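Local coordinates for protein cyclopenase asqI (PDB 5YY3) that catalyses the zinc-dependent conversion of 4'-methoxycyclopenin into 4'-methoxyviridicatin, with loss of methyl isocyanate, during biosynthesis of the aspoquinolone mycotoxins, at residues Y264-M278 with Y358-N370. Residues are numbered along the deposited sequence; the frame is centred on the assembly and turned at random.
Sequences YPPFSTWYSIRNPDM and YGLGKFAEMAYRN
Trp270 and Met366, with CA atoms 5.4 Å apart, mark where the irregular loop 264-278 lies against the last turns of a helix that gives way to non-helical backbone at Tyr368. The indole is fixed on two sides: Lys362 CB sits over the centre of its five-membered ring, 3.4 Å from the centroid, a CH-pi contact, while its NE1 edge points into the Phe363 face in a T-shaped pair with planes at 75°. Met366 CE closes another part of the indole edge, and the same side chain lays SD over the Tyr264 ring, a Met-aromatic contact.

Beyond the indole, Lys362 bends at chi2 and chi3, which brings NZ to 2.9 Å from Tyr271 O and into a salt bridge with Glu365 OE1; Ile286 O is a further acceptor. Glu365 OE2 receives Asn275 N from above the carboxylate plane and also Asn283 ND2. Asn275 ND2 donates two hydrogen bonds to carbonyls where the helix ends: it reaches Glu365 O at 3.0 Å with a fairly straight bond (160°) and Tyr368 O at 2.8 Å, both acceptors near its amide plane. Its OD1 takes Asp277 N in an Asx turn, holding the amide's rotation. Met278 CG packs over the Tyr368 face, offset toward the rim, and a water accepts from Tyr271 N and donates to Lys362 O and Glu365 OE1.

Within the hemocyanin-type metal-binding domain, this contact fastens the loop between helices 210-231 and 288-304 onto helix 355-367; Leu291 of helix 288-304 touches Trp270 and Lys362, and Cys392 of helix 391-410 touches Phe363.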
ATOM      1  N   TYR A 264     -18.717  15.782  -0.029  1.00 29.13           N
ATOM      2  CA  TYR A 264     -18.940  15.726   1.407  1.00 26.71           C
ATOM      3  C   TYR A 264     -17.651  15.186   2.039  1.00 28.91           C
ATOM      4  O   TYR A 264     -16.895  14.461   1.382  1.00 25.95           O
ATOM      5  CB  TYR A 264     -20.163  14.848   1.740  1.00 22.73           C
ATOM      6  CG  TYR A 264     -20.148  13.498   1.046  1.00 28.12           C
ATOM      7  CD1 TYR A 264     -19.381  12.462   1.551  1.00 27.47           C
ATOM      8  CD2 TYR A 264     -20.891  13.265  -0.116  1.00 26.84           C
ATOM      9  CE1 TYR A 264     -19.335  11.247   0.940  1.00 24.33           C
ATOM     10  CE2 TYR A 264     -20.850  12.021  -0.749  1.00 23.72           C
ATOM     11  CZ  TYR A 264     -20.067  11.018  -0.205  1.00 26.71           C
ATOM     12  OH  TYR A 264     -19.987   9.766  -0.780  1.00 22.72           O
ATOM     13  N   PRO A 265     -17.377  15.555   3.301  1.00 27.01           N
ATOM     14  CA  PRO A 265     -16.128  15.117   3.948  1.00 25.53           C
ATOM     15  C   PRO A 265     -16.153  13.648   4.409  1.00 24.85           C
ATOM     16  O   PRO A 265     -17.198  13.001   4.347  1.00 28.13           O
ATOM     17  CB  PRO A 265     -16.020  16.066   5.152  1.00 23.17           C
ATOM     18  CG  PRO A 265     -17.456  16.435   5.455  1.00 21.91           C
ATOM     19  CD  PRO A 265     -18.123  16.529   4.120  1.00 25.12           C
ATOM     20  N   PRO A 266     -15.009  13.123   4.874  1.00 24.73           N
ATOM     21  CA  PRO A 266     -15.027  11.779   5.459  1.00 27.30           C
ATOM     22  C   PRO A 266     -15.943  11.699   6.670  1.00 25.77           C
ATOM     23  O   PRO A 266     -16.058  12.676   7.413  1.00 28.24           O
ATOM     24  CB  PRO A 266     -13.572  11.553   5.870  1.00 26.39           C
ATOM     25  CG  PRO A 266     -12.786  12.496   5.036  1.00 26.02           C
ATOM     26  CD  PRO A 266     -13.648  13.687   4.827  1.00 27.65           C
ATOM     27  N   PHE A 267     -16.593  10.554   6.844  1.00 27.20           N
ATOM     28  CA  PHE A 267     -17.515  10.312   7.955  1.00 24.90           C
ATOM     29  C   PHE A 267     -18.724  11.249   7.958  1.00 25.14           C
ATOM     30  O   PHE A 267     -19.236  11.602   9.007  1.00 24.42           O
ATOM     31  CB  PHE A 267     -16.757  10.385   9.288  1.00 26.53           C
ATOM     32  CG  PHE A 267     -15.709   9.312   9.429  1.00 27.50           C
ATOM     33  CD1 PHE A 267     -14.423   9.512   8.947  1.00 28.91           C
ATOM     34  CD2 PHE A 267     -16.022   8.089  10.005  1.00 27.41           C
ATOM     35  CE1 PHE A 267     -13.452   8.514   9.049  1.00 32.33           C
ATOM     36  CE2 PHE A 267     -15.058   7.095  10.118  1.00 33.30           C
ATOM     37  CZ  PHE A 267     -13.767   7.305   9.632  1.00 29.52           C
ATOM     38  N   SER A 268     -19.188  11.631   6.775  1.00 24.48           N
ATOM     39  CA  SER A 268     -20.504  12.256   6.633  1.00 26.14           C
ATOM     40  C   SER A 268     -21.595  11.244   6.951  1.00 25.34           C
ATOM     41  O   SER A 268     -21.378  10.033   6.840  1.00 28.68           O
ATOM     42  CB  SER A 268     -20.690  12.807   5.211  1.00 25.01           C
ATOM     43  OG  SER A 268     -19.736  13.832   4.945  1.00 30.82           O
ATOM     44  N   THR A 269     -22.762  11.725   7.365  1.00 25.10           N
ATOM     45  CA  THR A 269     -23.912  10.855   7.627  1.00 21.86           C
ATOM     46  C   THR A 269     -25.187  11.497   7.120  1.00 25.01           C
ATOM     47  O   THR A 269     -25.192  12.675   6.764  1.00 26.04           O
ATOM     48  CB  THR A 269     -24.124  10.578   9.124  1.00 23.25           C
ATOM     49  OG1 THR A 269     -24.563  11.787   9.769  1.00 23.84           O
ATOM     50  CG2 THR A 269     -22.859  10.066   9.778  1.00 18.03           C
ATOM     51  N   TRP A 270     -26.273  10.733   7.090  1.00 21.38           N
ATOM     52  CA  TRP A 270     -27.598  11.340   6.959  1.00 24.98           C
ATOM     53  C   TRP A 270     -27.821  12.280   8.136  1.00 23.13           C
ATOM     54  O   TRP A 270     -27.229  12.098   9.214  1.00 25.03           O
ATOM     55  CB  TRP A 270     -28.704  10.289   6.930  1.00 22.31           C
ATOM     56  CG  TRP A 270     -28.877   9.574   5.609  1.00 21.29           C
ATOM     57  CD1 TRP A 270     -28.092   9.681   4.500  1.00 22.32           C
ATOM     58  CD2 TRP A 270     -29.921   8.654   5.278  1.00 20.49           C
ATOM     59  NE1 TRP A 270     -28.587   8.882   3.494  1.00 22.27           N
ATOM     60  CE2 TRP A 270     -29.706   8.237   3.951  1.00 23.10           C
ATOM     61  CE3 TRP A 270     -31.015   8.134   5.982  1.00 22.15           C
ATOM     62  CZ2 TRP A 270     -30.557   7.330   3.301  1.00 23.23           C
ATOM     63  CZ3 TRP A 270     -31.850   7.232   5.343  1.00 24.93           C
ATOM     64  CH2 TRP A 270     -31.615   6.833   4.015  1.00 21.84           C
ATOM     65  N   TYR A 271     -28.657  13.288   7.941  1.00 24.05           N
ATOM     66  CA  TYR A 271     -29.133  14.053   9.079  1.00 25.14           C
ATOM     67  C   TYR A 271     -30.238  13.254   9.713  1.00 26.17           C
ATOM     68  O   TYR A 271     -31.126  12.751   9.004  1.00 26.41           O
ATOM     69  CB  TYR A 271     -29.630  15.432   8.667  1.00 26.71           C
ATOM     70  CG  TYR A 271     -28.511  16.377   8.334  1.00 25.35           C
ATOM     71  CD1 TYR A 271     -27.989  16.437   7.052  1.00 23.47           C
ATOM     72  CD2 TYR A 271     -27.958  17.205   9.317  1.00 27.07           C
ATOM     73  CE1 TYR A 271     -26.948  17.305   6.745  1.00 26.16           C
ATOM     74  CE2 TYR A 271     -26.911  18.070   9.026  1.00 22.94           C
ATOM     75  CZ  TYR A 271     -26.413  18.122   7.741  1.00 26.14           C
ATOM     76  OH  TYR A 271     -25.378  18.986   7.448  1.00 26.17           O
ATOM     77  N   SER A 272     -30.168  13.117  11.036  1.00 26.01           N
ATOM     78  CA  SER A 272     -31.223  12.481  11.824  1.00 28.69           C
ATOM     79  C   SER A 272     -32.594  13.038  11.496  1.00 26.56           C
ATOM     80  O   SER A 272     -33.525  12.283  11.201  1.00 25.94           O
ATOM     81  CB  SER A 272     -30.963  12.651  13.321  1.00 29.63           C
ATOM     82  OG  SER A 272     -30.084  11.650  13.787  1.00 35.09           O
ATOM     83  N   ILE A 273     -32.723  14.362  11.561  1.00 27.83           N
ATOM     84  CA  ILE A 273     -33.999  14.988  11.266  1.00 27.83           C
ATOM     85  C   ILE A 273     -33.900  15.720   9.939  1.00 26.93           C
ATOM     86  O   ILE A 273     -34.525  15.316   8.964  1.00 28.89           O
ATOM     87  CB  ILE A 273     -34.455  15.932  12.413  1.00 28.02           C
ATOM     88  CG1 ILE A 273     -34.975  15.100  13.588  1.00 29.51           C
ATOM     89  CG2 ILE A 273     -35.620  16.805  11.964  1.00 28.00           C
ATOM     90  CD1 ILE A 273     -33.945  14.645  14.536  1.00 32.54           C
ATOM     91  N   ARG A 274     -33.089  16.768   9.877  1.00 25.63           N
ATOM     92  CA  ARG A 274     -32.980  17.531   8.636  1.00 30.10           C
ATOM     93  C   ARG A 274     -31.689  18.333   8.619  1.00 29.56           C
ATOM     94  O   ARG A 274     -31.045  18.478   9.655  1.00 32.41           O
ATOM     95  CB  ARG A 274     -34.195  18.458   8.457  1.00 27.61           C
ATOM     96  CG  ARG A 274     -34.040  19.826   9.139  1.00 32.66           C
ATOM     97  CD  ARG A 274     -34.957  20.886   8.529  1.00 34.72           C
ATOM     98  NE  ARG A 274     -34.783  21.015   7.079  1.00 36.09           N
ATOM     99  CZ  ARG A 274     -35.771  20.883   6.191  1.00 44.44           C
ATOM    100  NH1 ARG A 274     -37.012  20.629   6.595  1.00 46.80           N
ATOM    101  NH2 ARG A 274     -35.523  21.012   4.895  1.00 42.05           N
ATOM    102  N   ASN A 275     -31.303  18.825   7.442  1.00 29.06           N
ATOM    103  CA  ASN A 275     -30.213  19.790   7.341  1.00 29.30           C
ATOM    104  C   ASN A 275     -30.747  21.169   7.746  1.00 32.71           C
ATOM    105  O   ASN A 275     -31.622  21.718   7.066  1.00 33.54           O
ATOM    106  CB  ASN A 275     -29.654  19.815   5.919  1.00 29.36           C
ATOM    107  CG  ASN A 275     -28.356  20.590   5.803  1.00 31.55           C
ATOM    108  OD1 ASN A 275     -28.088  21.500   6.585  1.00 31.66           O
ATOM    109  ND2 ASN A 275     -27.533  20.227   4.812  1.00 29.72           N
ATOM    110  N   PRO A 276     -30.234  21.725   8.865  1.00 35.30           N
ATOM    111  CA  PRO A 276     -30.672  23.025   9.409  1.00 30.89           C
ATOM    112  C   PRO A 276     -30.452  24.139   8.401  1.00 31.79           C
ATOM    113  O   PRO A 276     -31.244  25.067   8.291  1.00 35.42           O
ATOM    114  CB  PRO A 276     -29.770  23.235  10.629  1.00 33.54           C
ATOM    115  CG  PRO A 276     -29.110  21.951  10.885  1.00 28.53           C
ATOM    116  CD  PRO A 276     -29.122  21.144   9.637  1.00 31.38           C
ATOM    117  N   ASP A 277     -29.363  24.019   7.656  1.00 32.79           N
ATOM    118  CA  ASP A 277     -28.943  25.028   6.698  1.00 32.45           C
ATOM    119  C   ASP A 277     -29.497  24.809   5.308  1.00 32.45           C
ATOM    120  O   ASP A 277     -29.102  25.500   4.374  1.00 38.72           O
ATOM    121  CB  ASP A 277     -27.428  25.053   6.644  1.00 35.91           C
ATOM    122  CG  ASP A 277     -26.830  25.449   7.964  1.00 45.00           C
ATOM    123  OD1 ASP A 277     -27.610  25.774   8.893  1.00 39.97           O
ATOM    124  OD2 ASP A 277     -25.594  25.393   8.092  1.00 53.90           O
ATOM    125  N   MET A 278     -30.387  23.830   5.168  1.00 33.63           N
ATOM    126  CA  MET A 278     -31.040  23.569   3.894  1.00 31.05           C
ATOM    127  C   MET A 278     -32.472  24.081   3.951  1.00 30.73           C
ATOM    128  O   MET A 278     -33.268  23.625   4.776  1.00 33.17           O
ATOM    129  CB  MET A 278     -31.008  22.080   3.563  1.00 29.64           C
ATOM    130  CG  MET A 278     -31.356  21.756   2.132  1.00 31.63           C
ATOM    131  SD  MET A 278     -31.383  19.977   1.864  1.00 33.92           S
ATOM    132  CE  MET A 278     -31.549  19.922   0.081  1.00 32.10           C
ATOM    133  N   TYR A 358     -36.904   9.079  -1.357  1.00 27.73           N
ATOM    134  CA  TYR A 358     -36.578   9.878  -0.175  1.00 26.48           C
ATOM    135  C   TYR A 358     -35.180   9.523   0.308  1.00 25.55           C
ATOM    136  O   TYR A 358     -34.457  10.379   0.846  1.00 28.49           O
ATOM    137  CB  TYR A 358     -37.604   9.681   0.940  1.00 26.14           C
ATOM    138  CG  TYR A 358     -38.820  10.549   0.777  1.00 24.86           C
ATOM    139  CD1 TYR A 358     -38.702  11.932   0.735  1.00 30.34           C
ATOM    140  CD2 TYR A 358     -40.094   9.994   0.688  1.00 28.90           C
ATOM    141  CE1 TYR A 358     -39.820  12.743   0.597  1.00 30.60           C
ATOM    142  CE2 TYR A 358     -41.214  10.795   0.552  1.00 29.16           C
ATOM    143  CZ  TYR A 358     -41.067  12.171   0.511  1.00 30.08           C
ATOM    144  OH  TYR A 358     -42.172  12.974   0.363  1.00 33.11           O
ATOM    145  N   GLY A 359     -34.790   8.268   0.108  1.00 24.09           N
ATOM    146  CA  GLY A 359     -33.434   7.846   0.429  1.00 22.36           C
ATOM    147  C   GLY A 359     -32.373   8.622  -0.334  1.00 22.49           C
ATOM    148  O   GLY A 359     -31.397   9.106   0.261  1.00 22.35           O
ATOM    149  N   LEU A 360     -32.559   8.742  -1.648  1.00 20.48           N
ATOM    150  CA  LEU A 360     -31.647   9.525  -2.484  1.00 21.85           C
ATOM    151  C   LEU A 360     -31.634  10.967  -2.007  1.00 24.13           C
ATOM    152  O   LEU A 360     -30.576  11.619  -1.975  1.00 23.41           O
ATOM    153  CB  LEU A 360     -32.050   9.465  -3.969  1.00 20.84           C
ATOM    154  CG  LEU A 360     -31.911   8.091  -4.635  1.00 24.88           C
ATOM    155  CD1 LEU A 360     -32.236   8.178  -6.119  1.00 24.45           C
ATOM    156  CD2 LEU A 360     -30.520   7.537  -4.414  1.00 22.03           C
ATOM    157  N   GLY A 361     -32.822  11.447  -1.635  1.00 23.47           N
ATOM    158  CA  GLY A 361     -33.002  12.785  -1.091  1.00 26.17           C
ATOM    159  C   GLY A 361     -32.187  13.059   0.160  1.00 24.69           C
ATOM    160  O   GLY A 361     -31.704  14.181   0.360  1.00 28.34           O
ATOM    161  N   LYS A 362     -32.008  12.039   0.995  1.00 20.63           N
ATOM    162  CA  LYS A 362     -31.205  12.193   2.203  1.00 21.50           C
ATOM    163  C   LYS A 362     -29.712  12.343   1.879  1.00 25.33           C
ATOM    164  O   LYS A 362     -29.001  13.058   2.581  1.00 25.77           O
ATOM    165  CB  LYS A 362     -31.431  11.012   3.147  1.00 22.96           C
ATOM    166  CG  LYS A 362     -32.883  10.867   3.621  1.00 23.22           C
ATOM    167  CD  LYS A 362     -33.311  12.041   4.536  1.00 25.91           C
ATOM    168  CE  LYS A 362     -32.756  11.863   5.940  1.00 25.31           C
ATOM    169  NZ  LYS A 362     -33.063  13.000   6.864  1.00 29.18           N
ATOM    170  N   PHE A 363     -29.227  11.687   0.820  1.00 25.63           N
ATOM    171  CA  PHE A 363     -27.836  11.885   0.414  1.00 22.87           C
ATOM    172  C   PHE A 363     -27.645  13.290  -0.162  1.00 21.68           C
ATOM    173  O   PHE A 363     -26.616  13.915   0.049  1.00 26.05           O
ATOM    174  CB  PHE A 363     -27.386  10.825  -0.601  1.00 23.42           C
ATOM    175  CG  PHE A 363     -27.303   9.434  -0.031  1.00 21.46           C
ATOM    176  CD1 PHE A 363     -26.249   9.068   0.794  1.00 20.44           C
ATOM    177  CD2 PHE A 363     -28.277   8.487  -0.333  1.00 20.90           C
ATOM    178  CE1 PHE A 363     -26.172   7.773   1.314  1.00 23.42           C
ATOM    179  CE2 PHE A 363     -28.215   7.208   0.187  1.00 20.33           C
ATOM    180  CZ  PHE A 363     -27.163   6.850   1.017  1.00 20.51           C
ATOM    181  N   ALA A 364     -28.635  13.786  -0.893  1.00 24.72           N
ATOM    182  CA  ALA A 364     -28.590  15.164  -1.370  1.00 25.23           C
ATOM    183  C   ALA A 364     -28.561  16.119  -0.181  1.00 27.14           C
ATOM    184  O   ALA A 364     -27.806  17.082  -0.155  1.00 27.48           O
ATOM    185  CB  ALA A 364     -29.784  15.463  -2.271  1.00 23.14           C
ATOM    186  N   GLU A 365     -29.381  15.819   0.816  1.00 27.44           N
ATOM    187  CA  GLU A 365     -29.512  16.672   1.989  1.00 28.11           C
ATOM    188  C   GLU A 365     -28.220  16.653   2.806  1.00 27.84           C
ATOM    189  O   GLU A 365     -27.749  17.692   3.276  1.00 26.86           O
ATOM    190  CB  GLU A 365     -30.712  16.215   2.833  1.00 25.70           C
ATOM    191  CG  GLU A 365     -30.837  16.910   4.159  1.00 31.37           C
ATOM    192  CD  GLU A 365     -31.901  16.290   5.044  1.00 27.90           C
ATOM    193  OE1 GLU A 365     -31.827  15.071   5.331  1.00 25.25           O
ATOM    194  OE2 GLU A 365     -32.821  17.030   5.443  1.00 29.55           O
ATOM    195  N   MET A 366     -27.640  15.467   2.954  1.00 27.58           N
ATOM    196  CA  MET A 366     -26.332  15.319   3.611  1.00 28.69           C
ATOM    197  C   MET A 366     -25.228  16.142   2.942  1.00 26.95           C
ATOM    198  O   MET A 366     -24.363  16.697   3.611  1.00 31.98           O
ATOM    199  CB  MET A 366     -25.922  13.842   3.632  1.00 25.86           C
ATOM    200  CG  MET A 366     -24.446  13.611   3.943  1.00 30.20           C
ATOM    201  SD  MET A 366     -23.837  12.101   3.170  1.00 33.44           S
ATOM    202  CE  MET A 366     -24.942  10.921   3.895  1.00 31.48           C
ATOM    203  N   ALA A 367     -25.267  16.208   1.615  1.00 27.41           N
ATOM    204  CA  ALA A 367     -24.214  16.850   0.836  1.00 28.31           C
ATOM    205  C   ALA A 367     -24.434  18.351   0.685  1.00 33.07           C
ATOM    206  O   ALA A 367     -23.495  19.081   0.385  1.00 39.82           O
ATOM    207  CB  ALA A 367     -24.106  16.196  -0.546  1.00 27.46           C
ATOM    208  N   TYR A 368     -25.670  18.808   0.885  1.00 34.48           N
ATOM    209  CA  TYR A 368     -25.980  20.236   0.789  1.00 34.13           C
ATOM    210  C   TYR A 368     -25.258  21.060   1.847  1.00 36.20           C
ATOM    211  O   TYR A 368     -25.369  20.792   3.048  1.00 34.91           O
ATOM    212  CB  TYR A 368     -27.479  20.478   0.917  1.00 27.81           C
ATOM    213  CG  TYR A 368     -27.859  21.890   0.553  1.00 29.33           C
ATOM    214  CD1 TYR A 368     -27.850  22.908   1.501  1.00 33.83           C
ATOM    215  CD2 TYR A 368     -28.222  22.208  -0.748  1.00 29.12           C
ATOM    216  CE1 TYR A 368     -28.196  24.208   1.159  1.00 36.28           C
ATOM    217  CE2 TYR A 368     -28.572  23.490  -1.100  1.00 39.78           C
ATOM    218  CZ  TYR A 368     -28.555  24.492  -0.147  1.00 37.04           C
ATOM    219  OH  TYR A 368     -28.904  25.771  -0.523  1.00 40.72           O
ATOM    220  N   ARG A 369     -24.542  22.084   1.403  1.00 40.18           N
ATOM    221  CA  ARG A 369     -23.758  22.907   2.322  1.00 42.99           C
ATOM    222  C   ARG A 369     -24.044  24.401   2.174  1.00 50.52           C
ATOM    223  O   ARG A 369     -23.940  24.951   1.074  1.00 47.30           O
ATOM    224  CB  ARG A 369     -22.268  22.642   2.115  1.00 44.52           C
ATOM    225  CG  ARG A 369     -21.544  22.258   3.382  1.00 48.98           C
ATOM    226  CD  ARG A 369     -20.259  21.499   3.081  1.00 52.02           C
ATOM    227  NE  ARG A 369     -20.500  20.176   2.497  1.00 48.24           N
ATOM    228  CZ  ARG A 369     -20.921  19.118   3.190  1.00 46.36           C
ATOM    229  NH1 ARG A 369     -21.182  19.223   4.496  1.00 48.31           N
ATOM    230  NH2 ARG A 369     -21.094  17.955   2.579  1.00 38.65           N
ATOM    231  N   ASN A 370     -24.386  25.029   3.304  1.00 55.08           N
ATOM    232  CA  ASN A 370     -24.734  26.457   3.423  1.00 58.75           C
ATOM    233  C   ASN A 370     -25.272  27.136   2.159  1.00 57.72           C
ATOM    234  O   ASN A 370     -26.045  28.094   2.242  1.00 61.67           O
ATOM    235  CB  ASN A 370     -23.522  27.245   3.931  1.00 64.32           C
ATOM    236  CG  ASN A 370     -23.468  27.317   5.451  1.00 72.43           C
ATOM    237  OD1 ASN A 370     -24.489  27.527   6.110  1.00 67.20           O
ATOM    238  ND2 ASN A 370     -22.270  27.156   6.014  1.00 72.73           N
TER
HETATM  239  O   HOH W   1     -20.986  16.236   5.962  1.00 40.60           O
HETATM  240  O   HOH W   2     -29.694  13.793   5.398  1.00 22.28           O
HETATM  241  O   HOH W   3     -24.208  19.308   5.117  1.00 31.66           O